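Local atomic coordinates of cellulase (Soil metagenome, PDB entry 5I2U), a protein that probably hydrolyses beta-1,4-glucosidic bonds in cellulose, as a salt-tolerant glycoside hydrolase family 5 enzyme with a TIM-barrel fold. Residues 127-132 with 137-142; 145-150 with 184-189. All blocks are in the same frame, centred on the assembly; numbering follows the deposited sequence.

Contact 1: 127-132 with 137-142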
loop_
_atom_site.group_PDB
_atom_site.type_symbol
_atom_site.label_atom_id
_atom_site.label_comp_id
_atom_site.label_asym_id
_atom_site.label_seq_id
_atom_site.Cartn_x
_atom_site.Cartn_y
_atom_site.Cartn_z
ATOM N N ILE A 127 -3.779 -4.351 4.161
ATOM C CA ILE A 127 -5.073 -4.819 3.680
ATOM C C ILE A 127 -5.746 -3.630 3.036
ATOM O O ILE A 127 -6.219 -2.738 3.734
ATOM C CB ILE A 127 -5.943 -5.419 4.814
ATOM C CG1 ILE A 127 -5.237 -6.634 5.448
ATOM C CG2 ILE A 127 -7.288 -5.877 4.268
ATOM C CD1 ILE A 127 -5.889 -7.128 6.717
ATOM N N ASP A 128 -5.785 -3.645 1.703
ATOM C CA ASP A 128 -6.168 -2.490 0.901
ATOM C C ASP A 128 -7.558 -2.692 0.251
ATOM O O ASP A 128 -7.769 -3.585 -0.564
ATOM C CB ASP A 128 -5.046 -2.155 -0.112
ATOM C CG ASP A 128 -5.524 -1.348 -1.332
ATOM O OD1 ASP A 128 -6.415 -0.476 -1.212
ATOM O OD2 ASP A 128 -4.965 -1.591 -2.430
ATOM N N PHE A 129 -8.484 -1.823 0.658
ATOM C CA PHE A 129 -9.835 -1.742 0.160
ATOM C C PHE A 129 -9.704 -0.942 -1.101
ATOM O O PHE A 129 -9.740 0.290 -1.085
ATOM C CB PHE A 129 -10.679 -1.028 1.219
ATOM C CG PHE A 129 -12.146 -1.120 1.006
ATOM C CD1 PHE A 129 -12.845 -2.256 1.399
ATOM C CD2 PHE A 129 -12.840 -0.047 0.446
ATOM C CE1 PHE A 129 -14.214 -2.334 1.222
ATOM C CE2 PHE A 129 -14.206 -0.111 0.263
ATOM C CZ PHE A 129 -14.898 -1.261 0.650
ATOM N N HIS A 130 -9.514 -1.662 -2.203
ATOM C CA HIS A 130 -9.012 -1.095 -3.439
ATOM C C HIS A 130 -10.154 -0.509 -4.282
ATOM O O HIS A 130 -10.580 -1.079 -5.298
ATOM C CB HIS A 130 -8.187 -2.141 -4.191
ATOM C CG HIS A 130 -7.218 -1.558 -5.173
ATOM N ND1 HIS A 130 -5.942 -1.171 -4.824
ATOM C CD2 HIS A 130 -7.329 -1.330 -6.497
ATOM C CE1 HIS A 130 -5.313 -0.718 -5.889
ATOM N NE2 HIS A 130 -6.136 -0.800 -6.920
ATOM N N ALA A 131 -10.627 0.648 -3.828
ATOM C CA ALA A 131 -11.772 1.341 -4.374
ATOM C C ALA A 131 -11.351 2.681 -4.947
ATOM O O ALA A 131 -10.398 3.308 -4.455
ATOM C CB ALA A 131 -12.788 1.584 -3.266
ATOM N N HIS A 132 -12.070 3.106 -5.983
ATOM C CA HIS A 132 -12.096 4.505 -6.431
ATOM C C HIS A 132 -13.351 5.217 -5.928
ATOM O O HIS A 132 -13.270 6.344 -5.433
ATOM C CB HIS A 132 -12.065 4.608 -7.955
ATOM C CG HIS A 132 -10.771 4.174 -8.572
ATOM N ND1 HIS A 132 -9.563 4.767 -8.267
ATOM C CD2 HIS A 132 -10.505 3.234 -9.510
ATOM C CE1 HIS A 132 -8.606 4.193 -8.977
ATOM N NE2 HIS A 132 -9.150 3.263 -9.739
ATOM N N GLU A 137 -20.501 1.635 3.742
ATOM C CA GLU A 137 -21.053 0.539 4.549
ATOM C C GLU A 137 -20.301 -0.771 4.322
ATOM O O GLU A 137 -20.126 -1.562 5.255
ATOM C CB GLU A 137 -22.574 0.396 4.271
ATOM C CG GLU A 137 -23.440 -0.391 5.261
ATOM C CD GLU A 137 -23.101 -0.076 6.713
ATOM O OE1 GLU A 137 -23.604 0.958 7.175
ATOM O OE2 GLU A 137 -22.323 -0.823 7.372
ATOM N N GLU A 138 -19.824 -0.981 3.094
ATOM C CA GLU A 138 -19.047 -2.180 2.752
ATOM C C GLU A 138 -17.692 -2.131 3.468
ATOM O O GLU A 138 -17.203 -3.161 3.976
ATOM C CB GLU A 138 -18.786 -2.322 1.231
ATOM C CG GLU A 138 -19.715 -1.634 0.213
ATOM C CD GLU A 138 -21.162 -2.079 0.117
ATOM O OE1 GLU A 138 -21.595 -3.024 0.813
ATOM O OE2 GLU A 138 -21.863 -1.439 -0.717
ATOM N N ALA A 139 -17.086 -0.933 3.467
ATOM C CA ALA A 139 -15.805 -0.707 4.143
ATOM C C ALA A 139 -15.907 -0.991 5.648
ATOM O O ALA A 139 -15.066 -1.705 6.199
ATOM C CB ALA A 139 -15.302 0.710 3.902
ATOM N N LYS A 140 -16.959 -0.478 6.288
ATOM C CA LYS A 140 -17.172 -0.716 7.720
ATOM C C LYS A 140 -17.337 -2.186 8.043
ATOM O O LYS A 140 -16.756 -2.674 8.996
ATOM C CB LYS A 140 -18.391 0.046 8.234
ATOM C CG LYS A 140 -18.212 1.557 8.267
ATOM C CD LYS A 140 -19.552 2.262 8.408
ATOM C CE LYS A 140 -19.355 3.724 8.747
ATOM N NZ LYS A 140 -20.632 4.461 8.964
ATOM N N THR A 141 -18.128 -2.896 7.252
ATOM C CA THR A 141 -18.364 -4.316 7.523
ATOM C C THR A 141 -17.129 -5.145 7.259
ATOM O O THR A 141 -16.843 -6.071 8.005
ATOM C CB THR A 141 -19.478 -4.854 6.640
ATOM O OG1 THR A 141 -20.513 -3.872 6.546
ATOM C CG2 THR A 141 -20.048 -6.181 7.131
ATOM N N PHE A 142 -16.419 -4.816 6.174
ATOM C CA PHE A 142 -15.189 -5.507 5.808
ATOM C C PHE A 142 -14.113 -5.283 6.872
ATOM O O PHE A 142 -13.517 -6.235 7.378
ATOM C CB PHE A 142 -14.671 -5.044 4.435
ATOM C CG PHE A 142 -13.312 -5.588 4.098
ATOM C CD1 PHE A 142 -13.132 -6.952 3.892
ATOM C CD2 PHE A 142 -12.195 -4.751 4.050
ATOM C CE1 PHE A 142 -11.884 -7.470 3.611
ATOM C CE2 PHE A 142 -10.941 -5.272 3.768
ATOM C CZ PHE A 142 -10.793 -6.634 3.536
#
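In the strand-to-helix half of a beta-alpha-beta unit of the TIM barrel, Phe-129 and Ile-127 lean out from strand 127-130 onto Ala-139 and Phe-142 of the helix that follows. Strand and helix run nearly antiparallel, at 161°, and apolar side chains fill most of the 10.6 Å between the axes of the two short segments; no hydrogen bond crosses. Phe-129 CG lies anti to the backbone N (chi1 -167°), which sends the ring outward so that its far end meets the helix backbone, with CZ 3.6 Å from Ala-139 N. The methyl of Ala-139 sits over one ring face as a CH-pi contact, its CB 4.0 Å from the centroid of the Phe-129 ring and displaced toward the rim. CB of Glu-138 brushes CZ of Phe-129 before its own chain bends and carries the carboxylate away. Phe-142 comes up near the plane of the Phe-129 ring, at its edge, with CD2 3.7 Å from Phe-129 CD1; the two planes are inclined by 36°, and the side chains pass one another pointing opposite ways. Ile-127 adds a second foothold, its CG2 reaching the edge of the Phe-142 ring, 3.7 Å from Phe-142 CZ. An alanine in place of Phe-129 is likely to open a gap between strand and helix, with the Ala-139 methyl stripped of its ring face and the Phe-142 ring less firmly held. Asp-128 points the other way, and its OD2 accepts a nearly straight 2.6 Å hydrogen bond from His-130 ND1 and is in a salt bridge with Arg-89. Outside, Tyr-175 of helix 169-186 touches both Phe-129 and Ala-139, while Met-92 of the adjoining strand 87-93 packs on Phe-129 and Phe-142.

Contact 2: 145-150 with 184-189. With MG (magnesium ion), chain H.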
loop_
_atom_site.group_PDB
_atom_site.type_symbol
_atom_site.label_atom_id
_atom_site.label_comp_id
_atom_site.label_asym_id
_atom_site.label_seq_id
_atom_site.Cartn_x
_atom_site.Cartn_y
_atom_site.Cartn_z
ATOM N N GLY A 145 -14.646 -6.978 10.260
ATOM C CA GLY A 145 -14.296 -8.390 10.183
ATOM C C GLY A 145 -12.796 -8.612 10.153
ATOM O O GLY A 145 -12.296 -9.528 10.784
ATOM N N MET A 146 -12.081 -7.783 9.399
ATOM C CA MET A 146 -10.616 -7.844 9.353
ATOM C C MET A 146 -10.014 -7.442 10.697
ATOM O O MET A 146 -9.068 -8.068 11.165
ATOM C CB MET A 146 -10.055 -6.950 8.236
ATOM C CG MET A 146 -10.302 -7.440 6.811
ATOM S SD MET A 146 -9.511 -8.995 6.350
ATOM C CE MET A 146 -10.901 -10.121 6.510
ATOM N N ALA A 147 -10.556 -6.393 11.310
ATOM C CA ALA A 147 -10.114 -5.961 12.641
ATOM C C ALA A 147 -10.286 -7.049 13.691
ATOM O O ALA A 147 -9.397 -7.243 14.507
ATOM C CB ALA A 147 -10.850 -4.707 13.075
ATOM N N GLU A 148 -11.418 -7.753 13.649
ATOM C CA GLU A 148 -11.713 -8.842 14.602
ATOM C C GLU A 148 -10.757 -10.003 14.400
ATOM O O GLU A 148 -10.163 -10.485 15.352
ATOM C CB GLU A 148 -13.189 -9.305 14.510
ATOM C CG GLU A 148 -13.579 -10.585 15.341
ATOM C CD GLU A 148 -13.292 -10.485 16.857
ATOM O OE1 GLU A 148 -13.105 -9.365 17.398
ATOM O OE2 GLU A 148 -13.263 -11.547 17.530
ATOM N N LYS A 149 -10.596 -10.437 13.157
ATOM C CA LYS A 149 -9.725 -11.571 12.845
ATOM C C LYS A 149 -8.260 -11.288 13.134
ATOM O O LYS A 149 -7.562 -12.140 13.685
ATOM C CB LYS A 149 -9.859 -11.986 11.366
ATOM C CG LYS A 149 -11.099 -12.809 11.039
ATOM C CD LYS A 149 -10.828 -13.829 9.935
ATOM C CE LYS A 149 -10.145 -15.079 10.481
ATOM N NZ LYS A 149 -9.709 -16.018 9.408
ATOM N N TYR A 150 -7.780 -10.118 12.707
ATOM C CA TYR A 150 -6.336 -9.909 12.568
ATOM C C TYR A 150 -5.749 -8.737 13.354
ATOM O O TYR A 150 -4.558 -8.488 13.244
ATOM C CB TYR A 150 -5.975 -9.754 11.081
ATOM C CG TYR A 150 -6.294 -10.937 10.180
ATOM C CD1 TYR A 150 -5.693 -12.178 10.386
ATOM C CD2 TYR A 150 -7.150 -10.796 9.089
ATOM C CE1 TYR A 150 -5.961 -13.256 9.552
ATOM C CE2 TYR A 150 -7.421 -11.864 8.249
ATOM C CZ TYR A 150 -6.823 -13.096 8.482
ATOM O OH TYR A 150 -7.100 -14.170 7.658
ATOM N N ARG A 184 -11.051 1.226 15.162
ATOM C CA ARG A 184 -10.479 1.506 16.478
ATOM C C ARG A 184 -11.222 0.869 17.649
ATOM O O ARG A 184 -10.602 0.568 18.664
ATOM C CB ARG A 184 -10.335 3.017 16.728
ATOM C CG ARG A 184 -9.118 3.630 16.044
ATOM C CD ARG A 184 -7.812 3.317 16.788
ATOM N NE ARG A 184 -6.637 3.755 16.023
ATOM C CZ ARG A 184 -5.848 2.992 15.249
ATOM N NH1 ARG A 184 -6.041 1.676 15.100
ATOM N NH2 ARG A 184 -4.841 3.567 14.602
ATOM N N ALA A 185 -12.530 0.664 17.514
ATOM C CA ALA A 185 -13.314 0.034 18.584
ATOM C C ALA A 185 -12.865 -1.412 18.838
ATOM O O ALA A 185 -12.979 -1.893 19.951
ATOM C CB ALA A 185 -14.807 0.093 18.262
ATOM N N ILE A 186 -12.357 -2.081 17.802
ATOM C CA ILE A 186 -11.876 -3.470 17.870
ATOM C C ILE A 186 -10.336 -3.526 17.960
ATOM O O ILE A 186 -9.776 -4.310 18.730
ATOM C CB ILE A 186 -12.340 -4.272 16.610
ATOM C CG1 ILE A 186 -13.866 -4.108 16.378
ATOM C CG2 ILE A 186 -11.941 -5.750 16.717
ATOM C CD1 ILE A 186 -14.415 -4.709 15.093
ATOM N N ASP A 187 -9.670 -2.733 17.115
ATOM C CA ASP A 187 -8.216 -2.711 17.002
ATOM C C ASP A 187 -7.721 -1.299 17.333
ATOM O O ASP A 187 -7.647 -0.434 16.441
ATOM C CB ASP A 187 -7.802 -3.124 15.587
ATOM C CG ASP A 187 -6.303 -3.302 15.437
ATOM O OD1 ASP A 187 -5.544 -3.083 16.412
ATOM O OD2 ASP A 187 -5.866 -3.700 14.341
ATOM N N PRO A 188 -7.390 -1.053 18.616
ATOM C CA PRO A 188 -7.076 0.316 19.017
ATOM C C PRO A 188 -5.723 0.840 18.527
ATOM O O PRO A 188 -5.572 2.059 18.428
ATOM C CB PRO A 188 -7.116 0.273 20.548
ATOM C CG PRO A 188 -6.960 -1.163 20.919
ATOM C CD PRO A 188 -7.221 -2.019 19.717
ATOM N N ASP A 189 -4.780 -0.047 18.188
ATOM C CA ASP A 189 -3.375 0.377 17.959
ATOM C C ASP A 189 -2.795 0.281 16.528
ATOM O O ASP A 189 -1.868 1.052 16.214
ATOM C CB ASP A 189 -2.435 -0.364 18.927
ATOM C CG ASP A 189 -2.462 -1.859 18.736
ATOM O OD1 ASP A 189 -3.454 -2.379 18.187
ATOM O OD2 ASP A 189 -1.508 -2.532 19.148
HETATM MG MG MG H . -3.948 -4.045 17.290
HETATM O O HOH W 1 -2.334 -4.825 18.286
HETATM O O HOH W 2 -5.202 -5.227 18.947
#
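Ile-186 lays its branched side chain against Ala-147 and Glu-148, joining the last turns of helix 136-150 to the end of helix 169-186. Its CG2 is anti to the backbone N while CG1 is anti to the carbonyl carbon (chi1 -51°), and this splits the work between the branches: CG2 presses on the helix backbone, 3.7 Å from Ala-147 C, whereas CD1 at the end of the other branch skims the Ala-147 methyl. CB meets CB between Ile-186 and Ala-147 at 3.9 Å. Glu-148 starts out extended, then bends, and its chain passes that of Ile-186 at about a right angle; OE1 comes to 3.9 Å from Ile-186 CG2, a van der Waals touch at the exposed margin. Deeper in, Asp-187 CB faces the Ala-147 methyl at 4.3 Å.

From there the Asp-187 carboxylate turns to the metal. With CG anti to the backbone N (chi1 -173°), OD1 binds the magnesium ion at 2.1 Å and OD2 is left to hydrogen-bond Tyr-158 OH, a second partner that should fix the rotation of the group. Asp-189 offers its OD1 to the same ion; its OD2 takes a 2.6 Å hydrogen bond from water 1, itself a magnesium ligand, which closes a small ring that includes the metal. The bend between the two aspartates is braced by Arg-184, whose NH1 donates to Asp-187 O at 3.0 Å, the acceptor lying near the guanidinium plane. Two waters, Gly-151 O and Asn-190 OD1 complete a six-ligand shell, so that the site is an all-oxygen magnesium centre joining the C-terminal ends of two neighbouring barrel helices.

Helix 136-150 is common to both contacts: its early turns pack on strand 124-130 in contact 1, and its last turns meet the end of helix 169-186 in contact 2. Their centres are about 14 Å apart, yet they touch, through Ile-127 CD1 and Met-146 SD at 4.1 Å. The nearest side-chain atom of Ile-127 is about 11 Å from the magnesium ion. Because the helix runs back against the strand, contact 1 lies toward the C-terminal ends of the barrel strands, where family 5 enzymes have their active site, whereas the metal of contact 2 lies toward the other end of the barrel, consistent with a structural rather than a catalytic ion.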